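Local coordinates for protein probable hydrolase (Pseudomonas aeruginosa, PDB 3OM8) that is a probable alpha/beta-fold hydrolase, tentatively assigned as a 3-oxoadipate enol-lactonase, at residues L47-R52 with A259-L264; K27-L32 with L90-A95. All coordinates share one frame; numbering follows the deposited sequence.

Interactions 1 and 2 sit on the two faces of one strand of the central alpha/beta-hydrolase sheet, 29-33, with their centres about 14 Å apart. Along the chain they interleave: 27-32 comes first, then 47-52, then 90-95, and 259-264 comes last of the four. Interaction 2 is the entry of strand 29-33 beside the start of its parallel neighbour 95-100; interaction 1 pairs helix 47-51 with the C-terminal helix 253-264 over the other face. Leu50 CD2 lies 4.1 Å from Leu30 CD2, and Lys27 NZ probably hydrogen-bonds Arg52 O. Interaction 1 thus joins the C-terminal helix to the early part of the fold.

Interaction 1 of 2, residues L47-R52 with A259-L264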
loop_
_atom_site.group_PDB
_atom_site.type_symbol
_atom_site.label_atom_id
_atom_site.label_comp_id
_atom_site.label_asym_id
_atom_site.label_seq_id
_atom_site.Cartn_x
_atom_site.Cartn_y
_atom_site.Cartn_z
ATOM N N LEU B 47 -22.231 6.960 7.480
ATOM C CA LEU B 47 -23.588 6.436 7.323
ATOM C C LEU B 47 -24.223 6.731 5.957
ATOM O O LEU B 47 -24.719 5.821 5.292
ATOM C CB LEU B 47 -24.510 6.952 8.439
ATOM C CG LEU B 47 -24.825 6.076 9.650
ATOM C CD1 LEU B 47 -26.183 6.489 10.224
ATOM C CD2 LEU B 47 -24.830 4.593 9.314
ATOM N N PRO B 48 -24.243 8.007 5.544
ATOM C CA PRO B 48 -24.931 8.300 4.277
ATOM C C PRO B 48 -24.412 7.451 3.111
ATOM O O PRO B 48 -25.218 6.829 2.416
ATOM C CB PRO B 48 -24.640 9.785 4.058
ATOM C CG PRO B 48 -24.507 10.321 5.490
ATOM C CD PRO B 48 -23.786 9.230 6.232
ATOM N N ALA B 49 -23.098 7.406 2.915
ATOM C CA ALA B 49 -22.539 6.600 1.830
ATOM C C ALA B 49 -22.742 5.098 2.060
ATOM O O ALA B 49 -23.044 4.352 1.126
ATOM C CB ALA B 49 -21.063 6.917 1.616
ATOM N N LEU B 50 -22.580 4.648 3.297
ATOM C CA LEU B 50 -22.709 3.223 3.580
ATOM C C LEU B 50 -24.137 2.722 3.395
ATOM O O LEU B 50 -24.351 1.643 2.847
ATOM C CB LEU B 50 -22.203 2.889 4.987
ATOM C CG LEU B 50 -20.689 2.960 5.183
ATOM C CD1 LEU B 50 -20.325 2.563 6.584
ATOM C CD2 LEU B 50 -19.993 2.049 4.184
ATOM N N THR B 51 -25.110 3.511 3.841
ATOM C CA THR B 51 -26.504 3.067 3.852
ATOM C C THR B 51 -27.156 3.161 2.491
ATOM O O THR B 51 -28.301 2.735 2.320
ATOM C CB THR B 51 -27.381 3.856 4.859
ATOM O OG1 THR B 51 -27.391 5.250 4.520
ATOM C CG2 THR B 51 -26.879 3.659 6.302
ATOM N N ARG B 52 -26.438 3.732 1.529
ATOM C CA ARG B 52 -26.909 3.752 0.141
ATOM C C ARG B 52 -26.987 2.336 -0.398
ATOM O O ARG B 52 -27.836 2.031 -1.219
ATOM C CB ARG B 52 -25.987 4.586 -0.750
ATOM C CG ARG B 52 -26.356 6.060 -0.835
ATOM C CD ARG B 52 -25.686 6.740 -2.042
ATOM N NE ARG B 52 -24.888 7.897 -1.634
ATOM C CZ ARG B 52 -23.562 7.895 -1.488
ATOM N NH1 ARG B 52 -22.941 9.004 -1.101
ATOM N NH2 ARG B 52 -22.852 6.793 -1.731
ATOM N N ALA B 259 -12.798 3.052 -0.684
ATOM C CA ALA B 259 -12.089 1.788 -0.549
ATOM C C ALA B 259 -13.023 0.689 -0.086
ATOM O O ALA B 259 -13.019 -0.409 -0.644
ATOM C CB ALA B 259 -10.935 1.930 0.418
ATOM N N VAL B 260 -13.819 0.991 0.939
ATOM C CA VAL B 260 -14.767 0.021 1.502
ATOM C C VAL B 260 -15.860 -0.355 0.499
ATOM O O VAL B 260 -16.087 -1.531 0.229
ATOM C CB VAL B 260 -15.441 0.560 2.814
ATOM C CG1 VAL B 260 -16.610 -0.307 3.221
ATOM C CG2 VAL B 260 -14.423 0.659 3.943
ATOM N N LEU B 261 -16.535 0.654 -0.046
ATOM C CA LEU B 261 -17.661 0.437 -0.951
ATOM C C LEU B 261 -17.276 -0.318 -2.227
ATOM O O LEU B 261 -18.043 -1.150 -2.727
ATOM C CB LEU B 261 -18.340 1.771 -1.293
ATOM C CG LEU B 261 -19.156 2.312 -0.115
ATOM C CD1 LEU B 261 -19.776 3.672 -0.406
ATOM C CD2 LEU B 261 -20.236 1.310 0.265
ATOM N N SER B 262 -16.088 -0.040 -2.750
ATOM C CA SER B 262 -15.664 -0.679 -3.992
ATOM C C SER B 262 -15.356 -2.140 -3.723
ATOM O O SER B 262 -15.678 -3.019 -4.536
ATOM C CB SER B 262 -14.444 0.026 -4.578
ATOM O OG SER B 262 -14.787 1.335 -4.996
ATOM N N PHE B 263 -14.733 -2.386 -2.571
ATOM C CA PHE B 263 -14.410 -3.738 -2.141
ATOM C C PHE B 263 -15.667 -4.578 -1.918
ATOM O O PHE B 263 -15.710 -5.750 -2.284
ATOM C CB PHE B 263 -13.569 -3.705 -0.859
ATOM C CG PHE B 263 -13.345 -5.059 -0.255
ATOM C CD1 PHE B 263 -12.553 -6.000 -0.898
ATOM C CD2 PHE B 263 -13.926 -5.395 0.957
ATOM C CE1 PHE B 263 -12.342 -7.254 -0.345
ATOM C CE2 PHE B 263 -13.714 -6.645 1.530
ATOM C CZ PHE B 263 -12.927 -7.577 0.883
ATOM N N LEU B 264 -16.691 -3.977 -1.325
ATOM C CA LEU B 264 -17.892 -4.727 -0.943
ATOM C C LEU B 264 -18.881 -4.900 -2.096
ATOM O O LEU B 264 -19.881 -5.610 -1.972
ATOM C CB LEU B 264 -18.583 -4.064 0.250
ATOM C CG LEU B 264 -17.817 -4.104 1.578
ATOM C CD1 LEU B 264 -18.594 -3.352 2.639
ATOM C CD2 LEU B 264 -17.551 -5.542 2.022
#
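Leu261 lays its two methyl groups over the side of helix 47-51, CD1 against Ala49 and CD2 against Leu50. This is helix-helix packing on one face of the alpha/beta-hydrolase sheet, between the short helix that precedes strand 55-59 and the C-terminal helix 253-264. The two segments run nearly parallel, 7° between their axes, and leucine side chains bridge the 10.8 Å that separates those axes. CD1 of Leu261 meets both the methyl and the backbone of Ala49, 4.0 Å from CB and 3.7 Å from O; Ala49 presents only a methyl here, and CD1 reaches its carbonyl oxygen as well. Leu50 and Leu261 both hold CG anti to the carbonyl carbon (chi1 -72° and -73°), and an extended second torsion carries a methyl of each outward to the other. The two side chains cross at a slant, with Leu50 CD2 4.0 Å from Leu261 CD2. The same Leu50 methyl also reaches Val260 CG1, at 4.2 Å, so it touches two consecutive residues of the C-terminal helix. Beneath them Leu50 rests on Leu30 and Leu32 of strand 29-33 and on Val56, while Phe54 covers part of Leu261. No hydrogen bond joins 47-52 to 259-264. Within 47-52, Leu47 O accepts two: one from Thr51 N and one from Thr51 OG1, the hydroxyl lying 2.8 Å away and above the carbonyl plane.

Interaction 2 of 2, residues K27-L32 with L90-A95; sequences KPLLAL and LEVRRA
Leu29 CD1 packs on the methyl of Ala95, 3.6 Å from its CB, and this pair carries most of the contact between the start of strand 29-33 and the segment made of the loop after helix 76-90 and the first residue of strand 95-100. The alanine methyl sits against both side chain and backbone of the leucine, since its CB is also 3.6 Å from Leu29 O, while Leu29 CB lies 4.0 Å from the same methyl. A second, looser touch comes from Val92, whose CG2 stands 4.3 Å from Leu29 CG at the branch point of the leucine. Leu29 carries CG opposite its backbone N (chi1 -158°), which brings the branch alongside Ala95 and within contact of Val92. No hydrogen bond links the two segments directly, and the 5.0 Å between the CA atoms of Leu29 and Ala95 is spacing suited to neighbouring strands. Backbone hydrogen bonds run instead to the next residue of that strand, His96, from both Leu29 and Ala31.

The loop that delivers Val92 and Ala95 is set by the end of helix 76-90. Glu91, with positive phi (60°), closes that helix in a Schellman motif, and the chain then turns back toward the sheet. Arg117 holds the middle of the loop by its guanidinium, donating to the carbonyl oxygens of Val92 and Arg93, and Arg94 NE reaches Gln116 O. On the other edge of strand 29-33, Pro28 and Leu30 bond to Arg55. Strand 55-59, helix 76-90 and strand 95-100 thus form a beta-alpha-beta crossover of the alpha/beta-hydrolase sheet that passes over strand 29-33, with Leu29 and Leu90 both meeting Leu21 and Leu57.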
loop_
_atom_site.group_PDB
_atom_site.type_symbol
_atom_site.label_atom_id
_atom_site.label_comp_id
_atom_site.label_asym_id
_atom_site.label_seq_id
_atom_site.Cartn_x
_atom_site.Cartn_y
_atom_site.Cartn_z
ATOM N N LYS B 27 -31.640 -4.458 2.184
ATOM C CA LYS B 27 -30.264 -4.387 1.716
ATOM C C LYS B 27 -29.357 -5.282 2.547
ATOM O O LYS B 27 -29.671 -5.597 3.683
ATOM C CB LYS B 27 -29.778 -2.937 1.712
ATOM C CG LYS B 27 -30.336 -2.144 0.541
ATOM C CD LYS B 27 -30.031 -0.664 0.635
ATOM C CE LYS B 27 -30.708 0.090 -0.499
ATOM N NZ LYS B 27 -30.686 1.562 -0.278
ATOM N N PRO B 28 -28.227 -5.706 1.971
ATOM C CA PRO B 28 -27.290 -6.626 2.628
ATOM C C PRO B 28 -26.738 -6.024 3.914
ATOM O O PRO B 28 -26.536 -4.809 3.974
ATOM C CB PRO B 28 -26.168 -6.770 1.604
ATOM C CG PRO B 28 -26.784 -6.355 0.294
ATOM C CD PRO B 28 -27.738 -5.265 0.659
ATOM N N LEU B 29 -26.483 -6.863 4.913
ATOM C CA LEU B 29 -26.086 -6.389 6.244
ATOM C C LEU B 29 -24.590 -6.129 6.322
ATOM O O LEU B 29 -23.778 -6.987 5.965
ATOM C CB LEU B 29 -26.506 -7.401 7.320
ATOM C CG LEU B 29 -26.698 -6.997 8.804
ATOM C CD1 LEU B 29 -25.386 -6.729 9.481
ATOM C CD2 LEU B 29 -27.620 -5.804 8.962
ATOM N N LEU B 30 -24.235 -4.930 6.771
ATOM C CA LEU B 30 -22.847 -4.590 7.065
ATOM C C LEU B 30 -22.709 -4.205 8.538
ATOM O O LEU B 30 -23.328 -3.237 8.990
ATOM C CB LEU B 30 -22.372 -3.438 6.179
ATOM C CG LEU B 30 -21.034 -2.822 6.594
ATOM C CD1 LEU B 30 -19.920 -3.861 6.556
ATOM C CD2 LEU B 30 -20.688 -1.642 5.719
ATOM N N ALA B 31 -21.905 -4.967 9.280
ATOM C CA ALA B 31 -21.680 -4.707 10.703
ATOM C C ALA B 31 -20.376 -3.956 10.935
ATOM O O ALA B 31 -19.337 -4.315 10.383
ATOM C CB ALA B 31 -21.695 -6.009 11.501
ATOM N N LEU B 32 -20.443 -2.907 11.749
ATOM C CA LEU B 32 -19.273 -2.108 12.103
ATOM C C LEU B 32 -18.888 -2.357 13.554
ATOM O O LEU B 32 -19.757 -2.435 14.420
ATOM C CB LEU B 32 -19.575 -0.622 11.906
ATOM C CG LEU B 32 -20.146 -0.298 10.520
ATOM C CD1 LEU B 32 -20.267 1.201 10.318
ATOM C CD2 LEU B 32 -19.262 -0.906 9.471
ATOM N N LEU B 90 -30.736 -10.704 15.516
ATOM C CA LEU B 90 -31.294 -10.107 14.311
ATOM C C LEU B 90 -31.732 -11.180 13.316
ATOM O O LEU B 90 -32.324 -10.882 12.275
ATOM C CB LEU B 90 -30.266 -9.181 13.669
ATOM C CG LEU B 90 -29.875 -7.993 14.541
ATOM C CD1 LEU B 90 -28.701 -7.259 13.930
ATOM C CD2 LEU B 90 -31.063 -7.074 14.685
ATOM N N GLU B 91 -31.436 -12.432 13.648
ATOM C CA GLU B 91 -31.720 -13.553 12.760
ATOM C C GLU B 91 -30.995 -13.393 11.431
ATOM O O GLU B 91 -31.511 -13.760 10.377
ATOM C CB GLU B 91 -33.226 -13.707 12.552
ATOM C CG GLU B 91 -33.957 -14.076 13.834
ATOM C CD GLU B 91 -35.459 -14.099 13.671
ATOM O OE1 GLU B 91 -36.002 -13.193 13.003
ATOM O OE2 GLU B 91 -36.097 -15.018 14.222
ATOM N N VAL B 92 -29.789 -12.843 11.486
ATOM C CA VAL B 92 -28.969 -12.717 10.291
ATOM C C VAL B 92 -27.961 -13.860 10.221
ATOM O O VAL B 92 -27.132 -14.026 11.116
ATOM C CB VAL B 92 -28.244 -11.357 10.234
ATOM C CG1 VAL B 92 -27.253 -11.324 9.075
ATOM C CG2 VAL B 92 -29.251 -10.235 10.087
ATOM N N ARG B 93 -28.042 -14.652 9.155
ATOM C CA ARG B 93 -27.133 -15.774 8.977
ATOM C C ARG B 93 -25.706 -15.295 8.705
ATOM O O ARG B 93 -24.735 -15.920 9.129
ATOM C CB ARG B 93 -27.613 -16.678 7.838
ATOM C CG ARG B 93 -26.742 -17.905 7.626
ATOM C CD ARG B 93 -26.526 -18.620 8.951
ATOM N NE ARG B 93 -25.576 -19.726 8.862
ATOM C CZ ARG B 93 -25.126 -20.405 9.914
ATOM N NH1 ARG B 93 -25.534 -20.086 11.139
ATOM N NH2 ARG B 93 -24.265 -21.398 9.745
ATOM N N ARG B 94 -25.580 -14.170 8.015
ATOM C CA ARG B 94 -24.286 -13.777 7.476
ATOM C C ARG B 94 -24.240 -12.294 7.107
ATOM O O ARG B 94 -25.200 -11.738 6.576
ATOM C CB ARG B 94 -23.960 -14.653 6.263
ATOM C CG ARG B 94 -22.587 -14.442 5.681
ATOM C CD ARG B 94 -22.327 -15.405 4.523
ATOM N NE ARG B 94 -21.223 -16.301 4.848
ATOM C CZ ARG B 94 -20.332 -16.750 3.972
ATOM N NH1 ARG B 94 -19.352 -17.557 4.377
ATOM N NH2 ARG B 94 -20.419 -16.389 2.693
ATOM N N ALA B 95 -23.114 -11.658 7.394
ATOM C CA ALA B 95 -22.995 -10.223 7.214
ATOM C C ALA B 95 -21.595 -9.861 6.767
ATOM O O ALA B 95 -20.653 -10.630 6.965
ATOM C CB ALA B 95 -23.315 -9.507 8.528
#